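PDB 1EDG: endoglucanase A from Clostridium cellulolyticum, which hydrolyses internal beta-1,4-glucosidic bonds of cellulose through its family 5 glycoside hydrolase catalytic domain. Local coordinates for residues S91-S96 against K142-S147. Numbering follows the deposited sequence.
Sequences SDYKIS and KKYITS
One face of the Tyr93 ring lies against helix 138-155: the CA of Tyr144 stands over it, 4.2 Å from the ring centroid and 16° off the normal, a CH-pi contact with the helix backbone. The edge of the Tyr144 ring meets the same face in a T-shaped pair, planes at 89°. Tyr144 CD1 leads, 3.6 Å from Tyr93 CD1. Tyr144 has CG anti to its backbone N (chi1 -177°), which brings the CD1 edge of its ring against the Tyr93 face beside the CA. Its OH is hydrogen-bonded to Asp124, while Trp84, His85 and Tyr131 pack around the side chain. Lys143 offers only the root of its side chain, CB lying obliquely 3.9 Å from Tyr93 CE2; the chain then bends away, and NZ bonds to the carbonyl of Ala139. In this eight-stranded (beta/alpha)8 barrel, helix 138-155 follows strand 116-120, and residues 91-96 include one arm of a small antiparallel hairpin, 88-89 with 94-95, laid on that helix near the surface. Tyr93 turns the chain with a left-handed backbone conformation as it enters strand 94-95. One helical turn beyond Lys143, Ser147 puts its CB 3.5 Å from Asp92 O. Its OG bonds back to Lys143 O at 2.6 Å, from above the carbonyl plane, so that this oxygen receives both the hydroxyl and the Ser147 N-H. Gln151, farther along the helix, ties the hairpin on by its side-chain amide, NE2 to Tyr93 O and OE1 to Ile95 N.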
loop_
_atom_site.group_PDB
_atom_site.type_symbol
_atom_site.label_atom_id
_atom_site.label_comp_id
_atom_site.label_asym_id
_atom_site.label_seq_id
_atom_site.Cartn_x
_atom_site.Cartn_y
_atom_site.Cartn_z
ATOM N N SER A 91 -0.017 9.065 -27.640
ATOM C CA SER A 91 0.878 7.921 -27.707
ATOM C C SER A 91 1.972 8.039 -26.649
ATOM O O SER A 91 2.628 7.051 -26.308
ATOM C CB SER A 91 1.505 7.842 -29.101
ATOM O OG SER A 91 2.165 9.059 -29.433
ATOM N N ASP A 92 2.176 9.257 -26.156
ATOM C CA ASP A 92 3.186 9.527 -25.142
ATOM C C ASP A 92 2.637 9.492 -23.711
ATOM O O ASP A 92 3.353 9.809 -22.762
ATOM C CB ASP A 92 3.859 10.873 -25.420
ATOM C CG ASP A 92 2.880 12.045 -25.401
ATOM O OD1 ASP A 92 1.656 11.828 -25.447
ATOM O OD2 ASP A 92 3.343 13.196 -25.345
ATOM N N TYR A 93 1.359 9.155 -23.567
ATOM C CA TYR A 93 0.708 9.076 -22.262
ATOM C C TYR A 93 0.921 10.332 -21.416
ATOM O O TYR A 93 1.291 10.242 -20.243
ATOM C CB TYR A 93 1.195 7.841 -21.485
ATOM C CG TYR A 93 0.986 6.526 -22.201
ATOM C CD1 TYR A 93 -0.227 5.850 -22.120
ATOM C CD2 TYR A 93 2.009 5.959 -22.960
ATOM C CE1 TYR A 93 -0.422 4.639 -22.776
ATOM C CE2 TYR A 93 1.825 4.746 -23.622
ATOM C CZ TYR A 93 0.610 4.094 -23.527
ATOM O OH TYR A 93 0.439 2.896 -24.183
ATOM N N LYS A 94 0.689 11.499 -22.008
ATOM C CA LYS A 94 0.855 12.766 -21.302
ATOM C C LYS A 94 -0.194 12.897 -20.199
ATOM O O LYS A 94 -1.393 12.711 -20.442
ATOM C CB LYS A 94 0.733 13.933 -22.286
ATOM C CG LYS A 94 0.806 15.318 -21.657
ATOM C CD LYS A 94 2.130 15.558 -20.926
ATOM C CE LYS A 94 3.336 15.535 -21.871
ATOM N NZ LYS A 94 4.635 15.728 -21.147
ATOM N N ILE A 95 0.259 13.196 -18.985
ATOM C CA ILE A 95 -0.637 13.344 -17.842
ATOM C C ILE A 95 -1.222 14.751 -17.790
ATOM O O ILE A 95 -0.499 15.742 -17.918
ATOM C CB ILE A 95 0.096 13.050 -16.495
ATOM C CG1 ILE A 95 0.552 11.587 -16.449
ATOM C CG2 ILE A 95 -0.828 13.334 -15.313
ATOM C CD1 ILE A 95 1.446 11.260 -15.266
ATOM N N SER A 96 -2.535 14.829 -17.617
ATOM C CA SER A 96 -3.222 16.110 -17.524
ATOM C C SER A 96 -2.645 16.955 -16.391
ATOM O O SER A 96 -2.544 16.483 -15.254
ATOM C CB SER A 96 -4.704 15.881 -17.253
ATOM O OG SER A 96 -5.331 17.104 -16.904
ATOM N N LYS A 142 5.720 -1.207 -21.173
ATOM C CA LYS A 142 6.970 -0.494 -20.933
ATOM C C LYS A 142 6.800 0.984 -21.224
ATOM O O LYS A 142 7.293 1.830 -20.476
ATOM C CB LYS A 142 8.088 -1.043 -21.817
ATOM C CG LYS A 142 8.658 -2.369 -21.364
ATOM C CD LYS A 142 9.612 -2.919 -22.419
ATOM C CE LYS A 142 10.762 -3.669 -21.786
ATOM N NZ LYS A 142 11.724 -2.715 -21.159
ATOM N N LYS A 143 6.107 1.304 -22.316
ATOM C CA LYS A 143 5.899 2.701 -22.679
ATOM C C LYS A 143 5.085 3.416 -21.610
ATOM O O LYS A 143 5.398 4.552 -21.244
ATOM C CB LYS A 143 5.208 2.826 -24.037
ATOM C CG LYS A 143 5.934 2.112 -25.157
ATOM C CD LYS A 143 7.428 2.434 -25.163
ATOM C CE LYS A 143 8.217 1.477 -26.066
ATOM N NZ LYS A 143 8.186 0.044 -25.616
ATOM N N TYR A 144 4.065 2.742 -21.089
ATOM C CA TYR A 144 3.214 3.328 -20.057
ATOM C C TYR A 144 4.005 3.634 -18.778
ATOM O O TYR A 144 4.040 4.778 -18.309
ATOM C CB TYR A 144 2.034 2.401 -19.735
ATOM C CG TYR A 144 1.069 2.996 -18.725
ATOM C CD1 TYR A 144 0.160 3.983 -19.107
ATOM C CD2 TYR A 144 1.112 2.622 -17.378
ATOM C CE1 TYR A 144 -0.679 4.595 -18.179
ATOM C CE2 TYR A 144 0.275 3.230 -16.436
ATOM C CZ TYR A 144 -0.615 4.217 -16.848
ATOM O OH TYR A 144 -1.433 4.845 -15.938
ATOM N N ILE A 145 4.655 2.606 -18.238
ATOM C CA ILE A 145 5.441 2.733 -17.012
ATOM C C ILE A 145 6.548 3.787 -17.115
ATOM O O ILE A 145 6.693 4.632 -16.228
ATOM C CB ILE A 145 6.033 1.341 -16.588
ATOM C CG1 ILE A 145 4.919 0.407 -16.100
ATOM C CG2 ILE A 145 7.108 1.502 -15.508
ATOM C CD1 ILE A 145 4.207 0.859 -14.816
ATOM N N THR A 146 7.310 3.763 -18.201
ATOM C CA THR A 146 8.392 4.722 -18.375
ATOM C C THR A 146 7.916 6.165 -18.602
ATOM O O THR A 146 8.498 7.107 -18.051
ATOM C CB THR A 146 9.355 4.297 -19.510
ATOM O OG1 THR A 146 8.629 4.177 -20.740
ATOM C CG2 THR A 146 9.997 2.963 -19.189
ATOM N N SER A 147 6.852 6.344 -19.388
ATOM C CA SER A 147 6.327 7.686 -19.666
ATOM C C SER A 147 5.724 8.328 -18.420
ATOM O O SER A 147 6.021 9.473 -18.081
ATOM C CB SER A 147 5.258 7.628 -20.760
ATOM O OG SER A 147 5.776 7.071 -21.954
#